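Local coordinates for protein rubisco operon transcriptional regulator (Synechocystis sp., PDB 5Y2W) that acts as a LysR-type transcriptional regulator, binding 2-phosphoglycolate in its regulatory domain and probably coordinating carbon and nitrogen metabolism as a repressor, at residues 19-22 / 23-27; 98-101 / 102-106; 195-199 / 200-204. All blocks are in the same frame, centred on the assembly; numbering follows the deposited sequence.

Contact 1 of 3, residues 19-22 / 23-27; sequences TTAK and YFIPR. With PGA (2-phosphoglycolic acid), chain B.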
loop_
_atom_site.group_PDB
_atom_site.type_symbol
_atom_site.label_atom_id
_atom_site.label_comp_id
_atom_site.label_asym_id
_atom_site.label_seq_id
_atom_site.Cartn_x
_atom_site.Cartn_y
_atom_site.Cartn_z
ATOM N N THR A 19 -0.198 6.025 5.375
ATOM C CA THR A 19 0.347 5.063 4.443
ATOM C C THR A 19 1.833 4.890 4.629
ATOM O O THR A 19 2.354 3.794 4.523
ATOM C CB THR A 19 0.108 5.492 2.988
ATOM O OG1 THR A 19 0.615 6.825 2.836
ATOM C CG2 THR A 19 -1.365 5.446 2.634
ATOM N N THR A 20 2.521 5.962 4.922
ATOM C CA THR A 20 3.969 5.946 4.889
ATOM C C THR A 20 4.600 5.206 6.091
ATOM O O THR A 20 5.822 4.962 6.149
ATOM C CB THR A 20 4.474 7.397 4.838
ATOM O OG1 THR A 20 3.875 8.176 5.914
ATOM C CG2 THR A 20 4.056 8.009 3.545
ATOM N N ALA A 21 3.766 4.897 7.070
ATOM C CA ALA A 21 4.180 4.201 8.301
ATOM C C ALA A 21 3.976 2.703 8.253
ATOM O O ALA A 21 4.186 2.048 9.254
ATOM C CB ALA A 21 3.411 4.778 9.482
ATOM N N LYS A 22 3.609 2.164 7.084
ATOM C CA LYS A 22 3.265 0.771 6.924
ATOM C C LYS A 22 4.479 -0.148 6.988
ATOM O O LYS A 22 4.338 -1.337 7.107
ATOM C CB LYS A 22 2.543 0.554 5.581
ATOM C CG LYS A 22 3.438 0.906 4.404
ATOM C CD LYS A 22 2.940 0.435 3.088
ATOM C CE LYS A 22 1.596 1.009 2.889
ATOM N NZ LYS A 22 1.249 0.638 1.528
ATOM N N TYR A 23 5.682 0.376 6.850
ATOM C CA TYR A 23 6.856 -0.513 6.976
ATOM C C TYR A 23 7.401 -0.489 8.403
ATOM O O TYR A 23 7.658 -1.531 8.997
ATOM C CB TYR A 23 7.969 -0.092 6.022
ATOM C CG TYR A 23 7.602 -0.170 4.562
ATOM C CD1 TYR A 23 7.698 -1.386 3.860
ATOM C CD2 TYR A 23 7.229 0.973 3.863
ATOM C CE1 TYR A 23 7.389 -1.461 2.497
ATOM C CE2 TYR A 23 6.921 0.918 2.510
ATOM C CZ TYR A 23 7.000 -0.303 1.829
ATOM O OH TYR A 23 6.678 -0.341 0.484
ATOM N N PHE A 24 7.542 0.729 8.928
ATOM C CA PHE A 24 8.102 0.988 10.249
ATOM C C PHE A 24 7.320 0.366 11.371
ATOM O O PHE A 24 7.855 -0.335 12.211
ATOM C CB PHE A 24 8.099 2.464 10.497
ATOM C CG PHE A 24 8.792 2.839 11.752
ATOM C CD1 PHE A 24 10.157 2.762 11.821
ATOM C CD2 PHE A 24 8.086 3.263 12.836
ATOM C CE1 PHE A 24 10.819 3.100 12.968
ATOM C CE2 PHE A 24 8.733 3.602 13.998
ATOM C CZ PHE A 24 10.110 3.531 14.062
ATOM N N ILE A 25 6.029 0.604 11.393
ATOM C CA ILE A 25 5.268 0.197 12.514
ATOM C C ILE A 25 5.232 -1.307 12.625
ATOM O O ILE A 25 5.510 -1.841 13.702
ATOM C CB ILE A 25 3.870 0.822 12.467
ATOM C CG1 ILE A 25 3.986 2.314 12.704
ATOM C CG2 ILE A 25 2.928 0.146 13.443
ATOM C CD1 ILE A 25 4.450 2.704 14.106
ATOM N N PRO A 26 4.937 -2.010 11.523
ATOM C CA PRO A 26 5.004 -3.458 11.607
ATOM C C PRO A 26 6.304 -3.975 12.109
ATOM O O PRO A 26 6.314 -4.953 12.813
ATOM C CB PRO A 26 4.830 -3.892 10.158
ATOM C CG PRO A 26 3.823 -2.878 9.691
ATOM C CD PRO A 26 4.378 -1.591 10.236
ATOM N N ARG A 27 7.408 -3.371 11.700
ATOM C CA ARG A 27 8.685 -3.884 12.132
ATOM C C ARG A 27 8.819 -3.693 13.658
ATOM O O ARG A 27 9.290 -4.570 14.330
ATOM C CB ARG A 27 9.795 -3.185 11.412
ATOM C CG ARG A 27 11.165 -3.718 11.763
ATOM C CD ARG A 27 12.213 -3.035 10.907
ATOM N NE ARG A 27 12.211 -1.601 11.163
ATOM C CZ ARG A 27 12.973 -0.722 10.530
ATOM N NH1 ARG A 27 13.830 -1.122 9.597
ATOM N NH2 ARG A 27 12.892 0.567 10.853
HETATM P P PGA B . -0.945 10.300 3.327
HETATM O O1P PGA B . 0.046 10.546 4.579
HETATM O O2P PGA B . -1.073 8.819 3.188
HETATM O O3P PGA B . -0.251 11.016 2.156
HETATM O O4P PGA B . -2.257 10.798 3.807
HETATM C C2 PGA B . 1.342 10.017 4.760
HETATM C C1 PGA B . 2.328 11.046 5.297
HETATM O O1 PGA B . 3.534 10.700 5.501
HETATM O O2 PGA B . 1.899 12.198 5.517
HETATM O O HOH W 1 7.096 3.013 7.199
#
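Lys22 CG sits between its own backbone N and carbonyl carbon (chi1 62°), while Tyr23 CG is anti to its carbonyl carbon. These turns lay the two side chains side by side, pointing the same way. Lys22 CG then comes over one face of the Tyr23 ring, 4.2 Å from the centroid and 27° off the normal, a CH-pi contact. The backbone here leaves strand 11-18 and turns into helix 24-35. Ile25 N donates to Ala21 O at 3.2 Å in a fairly straight bond of 166°. Beside it, Ala21 CB meets Ile25 CG1 at 4.1 Å. Pro26 has no N-H to give, and its CG lies against Lys22 O at 3.1 Å. One water bridges the turn: it donates to Thr20 O at 2.6 Å and accepts from Phe24 N at 2.9 Å. Pro26 also packs on Ala145 of the second subunit.

The start of the turn lines the effector pocket. Thr19 OG1 donates to phosphate oxygen O2P of 2-phosphoglycolate at 2.6 Å, and is itself bonded to Asn143. Thr20 OG1 donates to carboxylate oxygen O1 of the same ligand at 2.6 Å. A valine in place of Thr20 would probably leave that carboxylate oxygen without this donor and weaken the grip on its end of the ligand. Arg113, Arg185, Asn82, Ser117, Gly118 and Thr119 also hydrogen-bond to the ligand. Two successive hydroxyls thus meet its two acidic ends, which is consistent with a pocket suited to a small molecule carrying both groups.

Contact 2 of 3, residues 98-101 / 102-106; sequences SNIP and ITALN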
loop_
_atom_site.group_PDB
_atom_site.type_symbol
_atom_site.label_atom_id
_atom_site.label_comp_id
_atom_site.label_asym_id
_atom_site.label_seq_id
_atom_site.Cartn_x
_atom_site.Cartn_y
_atom_site.Cartn_z
ATOM N N SER A 98 22.958 19.874 -6.984
ATOM C CA SER A 98 22.754 20.428 -5.643
ATOM C C SER A 98 22.116 21.782 -5.754
ATOM O O SER A 98 22.249 22.413 -6.781
ATOM C CB SER A 98 24.087 20.631 -4.920
ATOM O OG SER A 98 24.882 19.481 -5.013
ATOM N N ASN A 99 21.453 22.222 -4.676
ATOM C CA ASN A 99 20.902 23.563 -4.564
ATOM C C ASN A 99 19.979 23.937 -5.679
ATOM O O ASN A 99 19.962 25.081 -6.117
ATOM C CB ASN A 99 22.045 24.569 -4.441
ATOM C CG ASN A 99 22.949 24.229 -3.277
ATOM O OD1 ASN A 99 24.078 23.768 -3.445
ATOM N ND2 ASN A 99 22.400 24.344 -2.085
ATOM N N ILE A 100 19.153 22.972 -6.069
ATOM C CA ILE A 100 18.267 23.145 -7.162
ATOM C C ILE A 100 17.156 24.038 -6.694
ATOM O O ILE A 100 16.491 23.706 -5.761
ATOM C CB ILE A 100 17.682 21.805 -7.641
ATOM C CG1 ILE A 100 18.782 20.866 -8.117
ATOM C CG2 ILE A 100 16.704 22.075 -8.757
ATOM C CD1 ILE A 100 18.349 19.409 -8.158
ATOM N N PRO A 101 16.939 25.169 -7.375
ATOM C CA PRO A 101 15.867 26.063 -7.005
ATOM C C PRO A 101 14.531 25.453 -7.255
ATOM O O PRO A 101 14.356 24.636 -8.163
ATOM C CB PRO A 101 16.034 27.264 -7.924
ATOM C CG PRO A 101 17.014 26.859 -8.971
ATOM C CD PRO A 101 17.724 25.645 -8.532
ATOM N N ILE A 102 13.576 25.876 -6.460
ATOM C CA ILE A 102 12.291 25.266 -6.499
ATOM C C ILE A 102 11.599 25.603 -7.825
ATOM O O ILE A 102 10.823 24.788 -8.325
ATOM C CB ILE A 102 11.427 25.642 -5.274
ATOM C CG1 ILE A 102 10.146 24.793 -5.269
ATOM C CG2 ILE A 102 11.091 27.129 -5.294
ATOM C CD1 ILE A 102 9.432 24.724 -3.940
ATOM N N THR A 103 11.919 26.773 -8.378
ATOM C CA THR A 103 11.507 27.182 -9.732
ATOM C C THR A 103 11.797 26.162 -10.841
ATOM O O THR A 103 11.015 26.065 -11.808
ATOM C CB THR A 103 12.185 28.521 -10.157
ATOM O OG1 THR A 103 13.620 28.452 -9.967
ATOM C CG2 THR A 103 11.623 29.689 -9.354
ATOM N N ALA A 104 12.839 25.346 -10.675
ATOM C CA ALA A 104 13.082 24.242 -11.621
ATOM C C ALA A 104 11.946 23.190 -11.716
ATOM O O ALA A 104 11.922 22.335 -12.639
ATOM C CB ALA A 104 14.425 23.568 -11.319
ATOM N N LEU A 105 11.010 23.201 -10.769
ATOM C CA LEU A 105 9.903 22.232 -10.815
ATOM C C LEU A 105 8.764 22.611 -11.756
ATOM O O LEU A 105 7.929 21.780 -12.089
ATOM C CB LEU A 105 9.326 21.980 -9.402
ATOM C CG LEU A 105 10.301 21.296 -8.442
ATOM C CD1 LEU A 105 9.578 20.909 -7.165
ATOM C CD2 LEU A 105 10.966 20.107 -9.078
ATOM N N ASN A 106 8.727 23.865 -12.164
ATOM C CA ASN A 106 7.672 24.375 -12.995
ATOM C C ASN A 106 7.504 23.588 -14.282
ATOM O O ASN A 106 8.453 23.417 -15.019
ATOM C CB ASN A 106 8.011 25.810 -13.356
ATOM C CG ASN A 106 7.571 26.759 -12.290
ATOM O OD1 ASN A 106 6.406 26.774 -11.936
ATOM N ND2 ASN A 106 8.490 27.532 -11.764
#
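Pro101 and Ile100 meet the short 3-10 segment 102-105 that follows them in the loop between strand 81-89 and helix 118-129. Its bonds run from each N-H to the carbonyl three residues back. Ile102 opens the segment. Its side chain turns from the preceding residues and packs on Leu126 of helix 118-129. Thr103 comes next. Its OG1 lies between the backbone N and the carbonyl carbon (chi1 52°), which places it 3.4 Å from Pro101 CB, so the hydroxyl lies against the proline ring on an exposed side of the turn.

Ala104 makes the hydrogen bond that closes the turn. Its N donates to Pro101 O at 3.0 Å, with a bent N-H...O angle of 146°. The donor stands above the carbonyl plane, 54° out of it, and does not lie on a lone pair. The methyl of Ala104 points back at the preceding residues and touches Ile100 CG2 at 3.7 Å. Ile100 itself is buried, with Leu94 and Ile178 beside it and backbone bonds to Asp177 and Asp179. These ties join the turn to the loop that follows strand 173-176.

Leu105 N repeats the pattern, donating to Ile102 O at 2.9 Å. Its side chain goes inward to Phe127 and Ile156. Asn106 ends the turn and uses both ends of its amide. Its OD1 accepts from Asp133 N. Thr103 O is gripped twice, by Asn106 N at 3.2 Å and by Asn106 ND2 at 2.9 Å, the second bond lying in the carbonyl plane on a lone pair.

Contact 3 of 3, residues 195-199 / 200-204; sequences KQLSV and ITQTF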
loop_
_atom_site.group_PDB
_atom_site.type_symbol
_atom_site.label_atom_id
_atom_site.label_comp_id
_atom_site.label_asym_id
_atom_site.label_seq_id
_atom_site.Cartn_x
_atom_site.Cartn_y
_atom_site.Cartn_z
ATOM N N LYS A 195 -9.975 10.704 26.026
ATOM C CA LYS A 195 -10.110 9.248 25.974
ATOM C C LYS A 195 -9.229 8.523 27.017
ATOM O O LYS A 195 -7.991 8.611 27.015
ATOM C CB LYS A 195 -9.739 8.757 24.564
ATOM C CG LYS A 195 -9.801 7.252 24.318
ATOM C CD LYS A 195 -8.956 6.875 23.092
ATOM C CE LYS A 195 -9.061 5.395 22.712
ATOM N NZ LYS A 195 -10.476 4.946 22.480
ATOM N N GLN A 196 -9.901 7.799 27.906
ATOM C CA GLN A 196 -9.254 6.886 28.834
ATOM C C GLN A 196 -8.624 5.721 28.072
ATOM O O GLN A 196 -9.331 4.896 27.481
ATOM C CB GLN A 196 -10.317 6.364 29.808
ATOM C CG GLN A 196 -10.897 7.470 30.670
ATOM C CD GLN A 196 -9.781 8.226 31.372
ATOM O OE1 GLN A 196 -9.655 9.439 31.218
ATOM N NE2 GLN A 196 -8.905 7.494 32.069
ATOM N N LEU A 197 -7.302 5.648 28.074
ATOM C CA LEU A 197 -6.616 4.606 27.302
ATOM C C LEU A 197 -6.535 3.280 28.032
ATOM O O LEU A 197 -6.054 3.233 29.163
ATOM C CB LEU A 197 -5.174 5.017 26.963
ATOM C CG LEU A 197 -4.935 6.217 26.048
ATOM C CD1 LEU A 197 -3.433 6.362 25.846
ATOM C CD2 LEU A 197 -5.664 6.023 24.733
ATOM N N SER A 198 -6.903 2.200 27.337
ATOM C CA SER A 198 -6.635 0.827 27.796
ATOM C C SER A 198 -5.182 0.650 28.208
ATOM O O SER A 198 -4.291 1.376 27.759
ATOM C CB SER A 198 -6.988 -0.223 26.729
ATOM O OG SER A 198 -6.165 -0.085 25.567
ATOM N N VAL A 199 -4.960 -0.317 29.089
ATOM C CA VAL A 199 -3.620 -0.646 29.593
ATOM C C VAL A 199 -2.749 -1.211 28.481
ATOM O O VAL A 199 -1.544 -1.002 28.474
ATOM C CB VAL A 199 -3.722 -1.646 30.798
ATOM C CG1 VAL A 199 -4.593 -2.865 30.457
ATOM C CG2 VAL A 199 -2.336 -2.063 31.307
ATOM N N ILE A 200 -3.368 -1.936 27.541
ATOM C CA ILE A 200 -2.647 -2.487 26.372
ATOM C C ILE A 200 -2.143 -1.316 25.510
ATOM O O ILE A 200 -0.941 -1.183 25.249
ATOM C CB ILE A 200 -3.551 -3.367 25.483
ATOM C CG1 ILE A 200 -4.278 -4.445 26.288
ATOM C CG2 ILE A 200 -2.714 -4.002 24.386
ATOM C CD1 ILE A 200 -5.747 -4.589 25.899
ATOM N N THR A 201 -3.097 -0.468 25.114
ATOM C CA THR A 201 -2.853 0.794 24.430
ATOM C C THR A 201 -1.802 1.655 25.133
ATOM O O THR A 201 -0.845 2.152 24.500
ATOM C CB THR A 201 -4.148 1.610 24.359
ATOM O OG1 THR A 201 -5.168 0.823 23.745
ATOM C CG2 THR A 201 -3.932 2.901 23.554
ATOM N N GLN A 202 -1.963 1.842 26.440
ATOM C CA GLN A 202 -0.995 2.652 27.179
ATOM C C GLN A 202 0.366 1.973 27.115
ATOM O O GLN A 202 1.412 2.637 27.041
ATOM C CB GLN A 202 -1.425 2.865 28.645
ATOM C CG GLN A 202 -0.462 3.743 29.439
ATOM C CD GLN A 202 -0.501 5.183 28.959
ATOM O OE1 GLN A 202 -1.570 5.750 28.785
ATOM N NE2 GLN A 202 0.659 5.766 28.725
ATOM N N THR A 203 0.378 0.649 27.152
ATOM C CA THR A 203 1.691 -0.068 27.178
ATOM C C THR A 203 2.409 0.134 25.826
ATOM O O THR A 203 3.619 0.308 25.768
ATOM C CB THR A 203 1.528 -1.589 27.429
ATOM O OG1 THR A 203 0.609 -1.818 28.511
ATOM C CG2 THR A 203 2.852 -2.248 27.714
ATOM N N PHE A 204 1.642 0.106 24.736
ATOM C CA PHE A 204 2.235 0.206 23.398
ATOM C C PHE A 204 2.833 1.593 23.204
ATOM O O PHE A 204 3.957 1.731 22.708
ATOM C CB PHE A 204 1.220 -0.089 22.262
ATOM C CG PHE A 204 1.832 0.095 20.894
ATOM C CD1 PHE A 204 2.809 -0.786 20.440
ATOM C CD2 PHE A 204 1.538 1.209 20.120
ATOM C CE1 PHE A 204 3.429 -0.594 19.219
ATOM C CE2 PHE A 204 2.165 1.403 18.888
ATOM C CZ PHE A 204 3.108 0.495 18.445
HETATM O O HOH W 2 -7.452 2.553 24.559
#
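Ser198 is the N-cap of helix 199-211, and its side chain reaches forward into the first turn of that helix. With OG held between the backbone N and the carbonyl carbon (chi1 64°), the hydroxyl accepts from Thr201 N at 3.1 Å. The exact place of OG is less sure, because the model sets it too close to the Thr201 side chain. A water lies beside the cap: it accepts from Ser198 N at 2.9 Å and is hydrogen-bonded to Thr201 OG1 at 3.0 Å. It bridges Ser198 N and the Thr201 side chain, the pair a capping box would bond directly.

The backbone bonds of the helix start here as well. Gln202 N donates to Ser198 O at 2.7 Å, with an N-H...O angle of 157°. Thr203 N donates to Val199 O at 2.9 Å. The hydroxyl of Thr203 also turns to this carbonyl, alongside Val199, but the modelled distance is too short to be relied on.

Leu197, just before the cap, lies across the helix start. Its CD2 meets Thr201 CG2 at 3.8 Å, the two side chains crossing at about a right angle. Its CD1 lies 3.5 Å from Gln202 OE1, while the other end of that amide, NE2, donates to Asp206 one turn further on.

The inner face of the helix covers the mixed sheet. Ile200, Thr201 and Phe204 pack on Leu13 of strand 11-18. Thr201 and Phe204 also touch Leu62 of strand 62-65, and Phe204 meets Phe32 of helix 24-35 edge-to-face.

How the contacts relate
Contact 1 is buried, about 9 Å from the chain's centre, and lines the effector pocket. Contact 2 is partly buried and contact 3 lies at the surface. These two are on opposite sides of the chain's centre, about 45 Å apart between their own centres. Contacts 1 and 3 both adjoin the five-stranded mixed sheet. One follows strand 11-18 into helix 24-35, the other starts helix 199-211 over that strand, and their nearest atoms are about 5 Å apart. Contact 2 belongs instead with helix 118-129. The chemistry follows position. Hydroxyls in contact 1 hold a charged ligand, a serine hydroxyl in contact 3 caps the start of a helix, and contact 2 closes a 3-10 turn with backbone bonds and an asparagine amide.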